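Local coordinates for protein tRNA(Ile2) 2-agmatinylcytidine synthetase TiaS (Archaeoglobus fulgidus, PDB 5XOB) that uses ATP to attach agmatine to the wobble cytidine of an isoleucine tRNA, forming 2-agmatinylcytidine and switching codon reading from AUG to AUA, at residues 5-10 / 59-64; 93-98 / 143-148. All coordinates share one frame; numbering follows the deposited sequence.

Contact 1 (5-10 / 59-64); sequences VGIDDT and VSFLVE. With MG (magnesium ion), chain C.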
ATOM      1  N   VAL A   5     -14.619  -3.743 -20.245  1.00 63.74           N
ATOM      2  CA  VAL A   5     -14.497  -2.298 -20.365  1.00 65.27           C
ATOM      3  C   VAL A   5     -13.499  -1.755 -19.349  1.00 64.78           C
ATOM      4  O   VAL A   5     -13.581  -2.081 -18.168  1.00 62.99           O
ATOM      5  CB  VAL A   5     -15.846  -1.608 -20.146  1.00 66.61           C
ATOM      6  CG1 VAL A   5     -15.697  -0.102 -20.315  1.00 67.99           C
ATOM      7  CG2 VAL A   5     -16.885  -2.160 -21.117  1.00 65.70           C
ATOM      8  N   GLY A   6     -12.574  -0.918 -19.818  1.00 63.07           N
ATOM      9  CA  GLY A   6     -11.517  -0.362 -18.973  1.00 60.20           C
ATOM     10  C   GLY A   6     -11.597   1.140 -18.992  1.00 59.05           C
ATOM     11  O   GLY A   6     -11.936   1.717 -20.020  1.00 58.23           O
ATOM     12  N   ILE A   7     -11.318   1.770 -17.851  1.00 58.54           N
ATOM     13  CA  ILE A   7     -11.387   3.233 -17.718  1.00 63.02           C
ATOM     14  C   ILE A   7     -10.368   3.739 -16.694  1.00 63.33           C
ATOM     15  O   ILE A   7     -10.222   3.137 -15.635  1.00 62.79           O
ATOM     16  CB  ILE A   7     -12.784   3.718 -17.246  1.00 66.10           C
ATOM     17  CG1 ILE A   7     -13.913   3.030 -18.020  1.00 70.51           C
ATOM     18  CG2 ILE A   7     -12.909   5.227 -17.409  1.00 67.42           C
ATOM     19  CD1 ILE A   7     -15.301   3.332 -17.496  1.00 72.23           C
ATOM     20  N   ASP A   8      -9.675   4.839 -17.010  1.00 64.68           N
ATOM     21  CA  ASP A   8      -8.845   5.568 -16.022  1.00 67.77           C
ATOM     22  C   ASP A   8      -8.756   7.074 -16.339  1.00 68.47           C
ATOM     23  O   ASP A   8      -9.179   7.528 -17.403  1.00 64.74           O
ATOM     24  CB  ASP A   8      -7.429   4.960 -15.928  1.00 70.23           C
ATOM     25  CG  ASP A   8      -6.668   5.360 -14.633  1.00 74.10           C
ATOM     26  OD1 ASP A   8      -7.261   5.970 -13.714  1.00 76.25           O
ATOM     27  OD2 ASP A   8      -5.458   5.055 -14.530  1.00 72.24           O
ATOM     28  N   ASP A   9      -8.238   7.831 -15.372  1.00 73.92           N
ATOM     29  CA  ASP A   9      -7.835   9.238 -15.530  1.00 77.50           C
ATOM     30  C   ASP A   9      -9.031  10.187 -15.672  1.00 77.67           C
ATOM     31  O   ASP A   9      -9.125  11.025 -16.577  1.00 78.95           O
ATOM     32  CB  ASP A   9      -6.815   9.385 -16.659  1.00 80.00           C
ATOM     33  CG  ASP A   9      -5.657  10.267 -16.272  1.00 83.64           C
ATOM     34  OD1 ASP A   9      -5.870  11.213 -15.472  1.00 87.13           O
ATOM     35  OD2 ASP A   9      -4.536  10.002 -16.762  1.00 83.64           O
ATOM     36  N   THR A  10      -9.918  10.031 -14.705  1.00 82.38           N
ATOM     37  CA  THR A  10     -11.197  10.703 -14.621  1.00 85.19           C
ATOM     38  C   THR A  10     -11.195  11.648 -13.414  1.00 88.37           C
ATOM     39  O   THR A  10     -12.118  12.446 -13.226  1.00 86.55           O
ATOM     40  CB  THR A  10     -12.290   9.617 -14.458  1.00 86.20           C
ATOM     41  OG1 THR A  10     -12.467   8.924 -15.702  1.00 85.72           O
ATOM     42  CG2 THR A  10     -13.621  10.188 -14.004  1.00 89.00           C
ATOM     43  N   VAL A  59     -10.136   1.169 -13.368  1.00 62.88           N
ATOM     44  CA  VAL A  59     -11.276   0.262 -13.162  1.00 63.21           C
ATOM     45  C   VAL A  59     -11.647  -0.483 -14.453  1.00 63.00           C
ATOM     46  O   VAL A  59     -11.577   0.079 -15.553  1.00 60.32           O
ATOM     47  CB  VAL A  59     -12.537   1.036 -12.681  1.00 63.31           C
ATOM     48  CG1 VAL A  59     -13.723   0.098 -12.443  1.00 64.86           C
ATOM     49  CG2 VAL A  59     -12.241   1.854 -11.429  1.00 61.23           C
ATOM     50  N   SER A  60     -12.051  -1.745 -14.308  1.00 63.12           N
ATOM     51  CA  SER A  60     -12.661  -2.491 -15.408  1.00 62.28           C
ATOM     52  C   SER A  60     -13.933  -3.223 -14.988  1.00 63.29           C
ATOM     53  O   SER A  60     -14.188  -3.429 -13.799  1.00 62.56           O
ATOM     54  CB  SER A  60     -11.671  -3.497 -15.987  1.00 63.88           C
ATOM     55  OG  SER A  60     -11.166  -4.354 -14.980  1.00 64.53           O
ATOM     56  N   PHE A  61     -14.735  -3.608 -15.976  1.00 65.31           N
ATOM     57  CA  PHE A  61     -15.882  -4.472 -15.722  1.00 65.97           C
ATOM     58  C   PHE A  61     -16.286  -5.243 -16.968  1.00 65.66           C
ATOM     59  O   PHE A  61     -16.063  -4.792 -18.092  1.00 65.20           O
ATOM     60  CB  PHE A  61     -17.069  -3.674 -15.175  1.00 66.80           C
ATOM     61  CG  PHE A  61     -17.522  -2.556 -16.071  1.00 70.54           C
ATOM     62  CD1 PHE A  61     -18.572  -2.745 -16.968  1.00 72.27           C
ATOM     63  CD2 PHE A  61     -16.913  -1.302 -16.008  1.00 74.92           C
ATOM     64  CE1 PHE A  61     -18.995  -1.710 -17.795  1.00 73.28           C
ATOM     65  CE2 PHE A  61     -17.331  -0.262 -16.829  1.00 75.49           C
ATOM     66  CZ  PHE A  61     -18.373  -0.467 -17.726  1.00 74.08           C
ATOM     67  N   LEU A  62     -16.884  -6.412 -16.744  1.00 66.90           N
ATOM     68  CA  LEU A  62     -17.304  -7.296 -17.821  1.00 65.47           C
ATOM     69  C   LEU A  62     -18.778  -7.096 -18.150  1.00 67.20           C
ATOM     70  O   LEU A  62     -19.627  -7.111 -17.252  1.00 63.16           O
ATOM     71  CB  LEU A  62     -17.074  -8.753 -17.419  1.00 66.64           C
ATOM     72  CG  LEU A  62     -17.169  -9.820 -18.520  1.00 65.35           C
ATOM     73  CD1 LEU A  62     -16.227  -9.522 -19.674  1.00 65.58           C
ATOM     74  CD2 LEU A  62     -16.859 -11.194 -17.944  1.00 64.43           C
ATOM     75  N   VAL A  63     -19.078  -6.919 -19.437  1.00 66.65           N
ATOM     76  CA  VAL A  63     -20.458  -6.800 -19.889  1.00 66.60           C
ATOM     77  C   VAL A  63     -20.774  -7.774 -21.009  1.00 67.77           C
ATOM     78  O   VAL A  63     -19.878  -8.286 -21.670  1.00 65.26           O
ATOM     79  CB  VAL A  63     -20.780  -5.382 -20.370  1.00 66.53           C
ATOM     80  CG1 VAL A  63     -20.494  -4.386 -19.265  1.00 69.52           C
ATOM     81  CG2 VAL A  63     -19.978  -5.033 -21.612  1.00 67.15           C
ATOM     82  N   GLU A  64     -22.067  -8.022 -21.194  1.00 73.24           N
ATOM     83  CA  GLU A  64     -22.588  -8.775 -22.322  1.00 77.80           C
ATOM     84  C   GLU A  64     -23.511  -7.831 -23.079  1.00 78.86           C
ATOM     85  O   GLU A  64     -24.450  -7.281 -22.503  1.00 79.89           O
ATOM     86  CB  GLU A  64     -23.356 -10.002 -21.834  1.00 84.65           C
ATOM     87  CG  GLU A  64     -24.154 -10.744 -22.904  1.00 90.54           C
ATOM     88  CD  GLU A  64     -23.378 -11.865 -23.581  1.00 97.12           C
ATOM     89  OE1 GLU A  64     -22.828 -12.736 -22.862  1.00104.79           O
ATOM     90  OE2 GLU A  64     -23.344 -11.892 -24.832  1.00 99.12           O
TER
HETATM   91 MG    MG C 502      -5.843   6.772 -11.729  1.00 88.81          MG
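V5 and I7 each pair with strand 57-64 through both backbone polar groups, a clear example of antiparallel strands pairing at alternate residues. V5 N gives F61 O a nearly straight bond of 2.8 Å (176° at the hydrogen), and F61 N returns one to V5 O. I7 and V59 repeat the exchange, with V59 N reaching I7 O at 3.0 Å and I7 N bonded to V59 O. Between these hydrogen-bonded pairs lies the non-hydrogen-bonded pair G6 and S60, where V5 O also accepts a CA-H...O contact from S60 CA at 2.9 Å. S60 OG is satisfied from beyond the strands, by A148 O.

With CG between the backbone N and the carbonyl carbon (chi1 58°), the F61 side chain lies beside that of V5. V5 CB sits over one ring face, 3.9 Å from the F61 ring centroid and displaced toward the rim, as a CH-pi contact, while I7 CD1 meets the ring edge at F61 CE2. An alanine in place of F61 would probably open a gap over V5 CB and beside I7 CD1, with the CH-pi contact lost.

Where the first strand ends, D8 OD1 binds the magnesium ion at 2.6 Å, a site shared with the phosphothreonine at position 18, whose phosphate accepts a hydrogen bond from T10 N. Helix 20-32 packs on the face carrying V59, F61 and V63. Strand 57-64 also bonds to strand 35-44 through S60 and L62, and strand 2-8 to strand 93-98 through G6 and D8.

Contact 2 (93-98 / 143-148); sequences GAVFVD and IGALAA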
ATOM      1  N   GLY A  93      -9.403   7.741 -20.506  1.00 63.08           N
ATOM      2  CA  GLY A  93      -9.157   6.704 -21.484  1.00 62.62           C
ATOM      3  C   GLY A  93     -10.104   5.569 -21.206  1.00 60.47           C
ATOM      4  O   GLY A  93     -10.496   5.341 -20.061  1.00 58.50           O
ATOM      5  N   ALA A  94     -10.488   4.863 -22.255  1.00 58.20           N
ATOM      6  CA  ALA A  94     -11.270   3.663 -22.081  1.00 56.61           C
ATOM      7  C   ALA A  94     -11.047   2.710 -23.229  1.00 57.68           C
ATOM      8  O   ALA A  94     -10.817   3.122 -24.360  1.00 56.40           O
ATOM      9  CB  ALA A  94     -12.741   3.999 -21.938  1.00 56.09           C
ATOM     10  N   VAL A  95     -11.108   1.423 -22.913  1.00 62.25           N
ATOM     11  CA  VAL A  95     -10.916   0.373 -23.901  1.00 62.26           C
ATOM     12  C   VAL A  95     -11.995  -0.688 -23.789  1.00 64.38           C
ATOM     13  O   VAL A  95     -12.662  -0.830 -22.755  1.00 62.15           O
ATOM     14  CB  VAL A  95      -9.542  -0.297 -23.754  1.00 63.51           C
ATOM     15  CG1 VAL A  95      -8.439   0.703 -24.068  1.00 65.34           C
ATOM     16  CG2 VAL A  95      -9.365  -0.883 -22.358  1.00 63.56           C
ATOM     17  N   PHE A  96     -12.146  -1.440 -24.873  1.00 67.72           N
ATOM     18  CA  PHE A  96     -13.245  -2.383 -25.014  1.00 68.67           C
ATOM     19  C   PHE A  96     -12.695  -3.643 -25.659  1.00 68.29           C
ATOM     20  O   PHE A  96     -12.400  -3.654 -26.850  1.00 72.65           O
ATOM     21  CB  PHE A  96     -14.363  -1.730 -25.836  1.00 67.61           C
ATOM     22  CG  PHE A  96     -14.679  -0.328 -25.384  1.00 67.05           C
ATOM     23  CD1 PHE A  96     -15.637  -0.093 -24.398  1.00 66.05           C
ATOM     24  CD2 PHE A  96     -13.975   0.755 -25.900  1.00 65.55           C
ATOM     25  CE1 PHE A  96     -15.907   1.195 -23.965  1.00 64.48           C
ATOM     26  CE2 PHE A  96     -14.234   2.044 -25.466  1.00 66.64           C
ATOM     27  CZ  PHE A  96     -15.206   2.265 -24.497  1.00 64.72           C
ATOM     28  N   VAL A  97     -12.559  -4.696 -24.855  1.00 69.75           N
ATOM     29  CA  VAL A  97     -11.722  -5.851 -25.193  1.00 70.12           C
ATOM     30  C   VAL A  97     -12.516  -7.150 -25.089  1.00 68.78           C
ATOM     31  O   VAL A  97     -13.209  -7.370 -24.100  1.00 68.86           O
ATOM     32  CB  VAL A  97     -10.491  -5.914 -24.241  1.00 70.51           C
ATOM     33  CG1 VAL A  97      -9.691  -7.198 -24.426  1.00 70.94           C
ATOM     34  CG2 VAL A  97      -9.583  -4.704 -24.446  1.00 69.93           C
ATOM     35  N   ASP A  98     -12.398  -8.009 -26.102  1.00 70.06           N
ATOM     36  CA  ASP A  98     -13.007  -9.341 -26.059  1.00 73.60           C
ATOM     37  C   ASP A  98     -12.467 -10.115 -24.859  1.00 75.22           C
ATOM     38  O   ASP A  98     -11.267 -10.097 -24.592  1.00 74.16           O
ATOM     39  CB  ASP A  98     -12.735 -10.110 -27.353  1.00 74.12           C
ATOM     40  N   ILE A 143      -3.434   3.812 -20.580  1.00 64.44           N
ATOM     41  CA  ILE A 143      -2.486   2.960 -19.865  1.00 63.46           C
ATOM     42  C   ILE A 143      -3.238   2.234 -18.752  1.00 60.96           C
ATOM     43  O   ILE A 143      -3.294   1.006 -18.727  1.00 60.68           O
ATOM     44  CB  ILE A 143      -1.321   3.784 -19.268  1.00 62.17           C
ATOM     45  CG1 ILE A 143      -0.484   4.423 -20.383  1.00 64.29           C
ATOM     46  CG2 ILE A 143      -0.423   2.910 -18.411  1.00 61.26           C
ATOM     47  CD1 ILE A 143       0.369   5.587 -19.918  1.00 64.49           C
ATOM     48  N   GLY A 144      -3.830   3.010 -17.851  1.00 59.86           N
ATOM     49  CA  GLY A 144      -4.644   2.461 -16.771  1.00 59.81           C
ATOM     50  C   GLY A 144      -5.818   1.607 -17.228  1.00 59.97           C
ATOM     51  O   GLY A 144      -6.087   0.551 -16.642  1.00 58.01           O
ATOM     52  N   ALA A 145      -6.519   2.064 -18.267  1.00 60.73           N
ATOM     53  CA  ALA A 145      -7.648   1.323 -18.842  1.00 60.14           C
ATOM     54  C   ALA A 145      -7.215  -0.064 -19.310  1.00 59.47           C
ATOM     55  O   ALA A 145      -7.874  -1.059 -19.004  1.00 60.99           O
ATOM     56  CB  ALA A 145      -8.275   2.101 -19.992  1.00 60.36           C
ATOM     57  N   LEU A 146      -6.102  -0.128 -20.036  1.00 57.93           N
ATOM     58  CA  LEU A 146      -5.550  -1.408 -20.485  1.00 57.45           C
ATOM     59  C   LEU A 146      -5.114  -2.292 -19.315  1.00 57.71           C
ATOM     60  O   LEU A 146      -5.319  -3.520 -19.332  1.00 54.98           O
ATOM     61  CB  LEU A 146      -4.352  -1.170 -21.406  1.00 58.89           C
ATOM     62  CG  LEU A 146      -4.641  -0.695 -22.828  1.00 58.63           C
ATOM     63  CD1 LEU A 146      -3.348  -0.277 -23.513  1.00 59.00           C
ATOM     64  CD2 LEU A 146      -5.344  -1.774 -23.643  1.00 58.98           C
ATOM     65  N   ALA A 147      -4.503  -1.664 -18.311  1.00 56.00           N
ATOM     66  CA  ALA A 147      -4.029  -2.384 -17.129  1.00 56.46           C
ATOM     67  C   ALA A 147      -5.172  -2.954 -16.293  1.00 56.04           C
ATOM     68  O   ALA A 147      -5.054  -4.047 -15.745  1.00 60.86           O
ATOM     69  CB  ALA A 147      -3.149  -1.486 -16.279  1.00 55.75           C
ATOM     70  N   ALA A 148      -6.278  -2.227 -16.192  1.00 56.02           N
ATOM     71  CA  ALA A 148      -7.433  -2.720 -15.449  1.00 56.87           C
ATOM     72  C   ALA A 148      -8.010  -3.971 -16.108  1.00 58.48           C
ATOM     73  O   ALA A 148      -8.567  -4.840 -15.441  1.00 57.97           O
ATOM     74  CB  ALA A 148      -8.501  -1.640 -15.330  1.00 56.90           C
TER
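The first torsion of V95 sets its two methyls against different residues of the helix, L146 and A145: CG1 stands anti to the carbonyl carbon (chi1 -65°) and CG2 between that carbon and the backbone N. In L146 the first torsion places CG anti to the carbonyl carbon (chi1 -75°), and from there the end of the chain, CD2, reaches V95 CG1 at 4.0 Å, the two side chains crossing at about a right angle.

The other methyl, V95 CG2, rests against A145 O at 3.7 Å and touches A145 CB as well. That small side chain points at the strand, its CB being 3.9 Å from G93 O and 4.0 Å from A94 CA, and the axes approach to 6.8 Å at an angle of 36°. No hydrogen bond joins the segments; several of their backbone groups bond elsewhere. G93 and V95 bond to strand 2-8, A147 N and A148 N to carbonyls one helical turn earlier, and A148 O accepts both S60 OG and R41 NH2.

F96, next to V95 along the strand, packs on helix 68-82. The example is one of alpha/beta layering: strands 2-8, 35-44, 57-64 and 93-98 with helices 20-32 and 68-82 form the beta-alpha-beta-beta-alpha-beta order of an RRM-like, ferredoxin-type fold, and helix 141-150 packs on the sheet face opposite those two helices.

Overall arrangement
Followed from the N terminus, the chain lays down strand 2-8, passes through helix 20-32 and strand 35-44, and returns along strand 57-64 to close contact 1. Contact 2 opens only afterwards, at strand 93-98, and closes once the helices that follow have brought the chain back as helix 141-150. The two loops are therefore in series, neither nested nor crossed, yet their centres lie about 7 Å apart. They share one sheet: G6 N probably bonds to V95 O at 2.9 Å, and V59 C packs against A148 CB. Together they join strands of the TCKD domain to one another and to a helix of the FLD domain, close to the magnesium site.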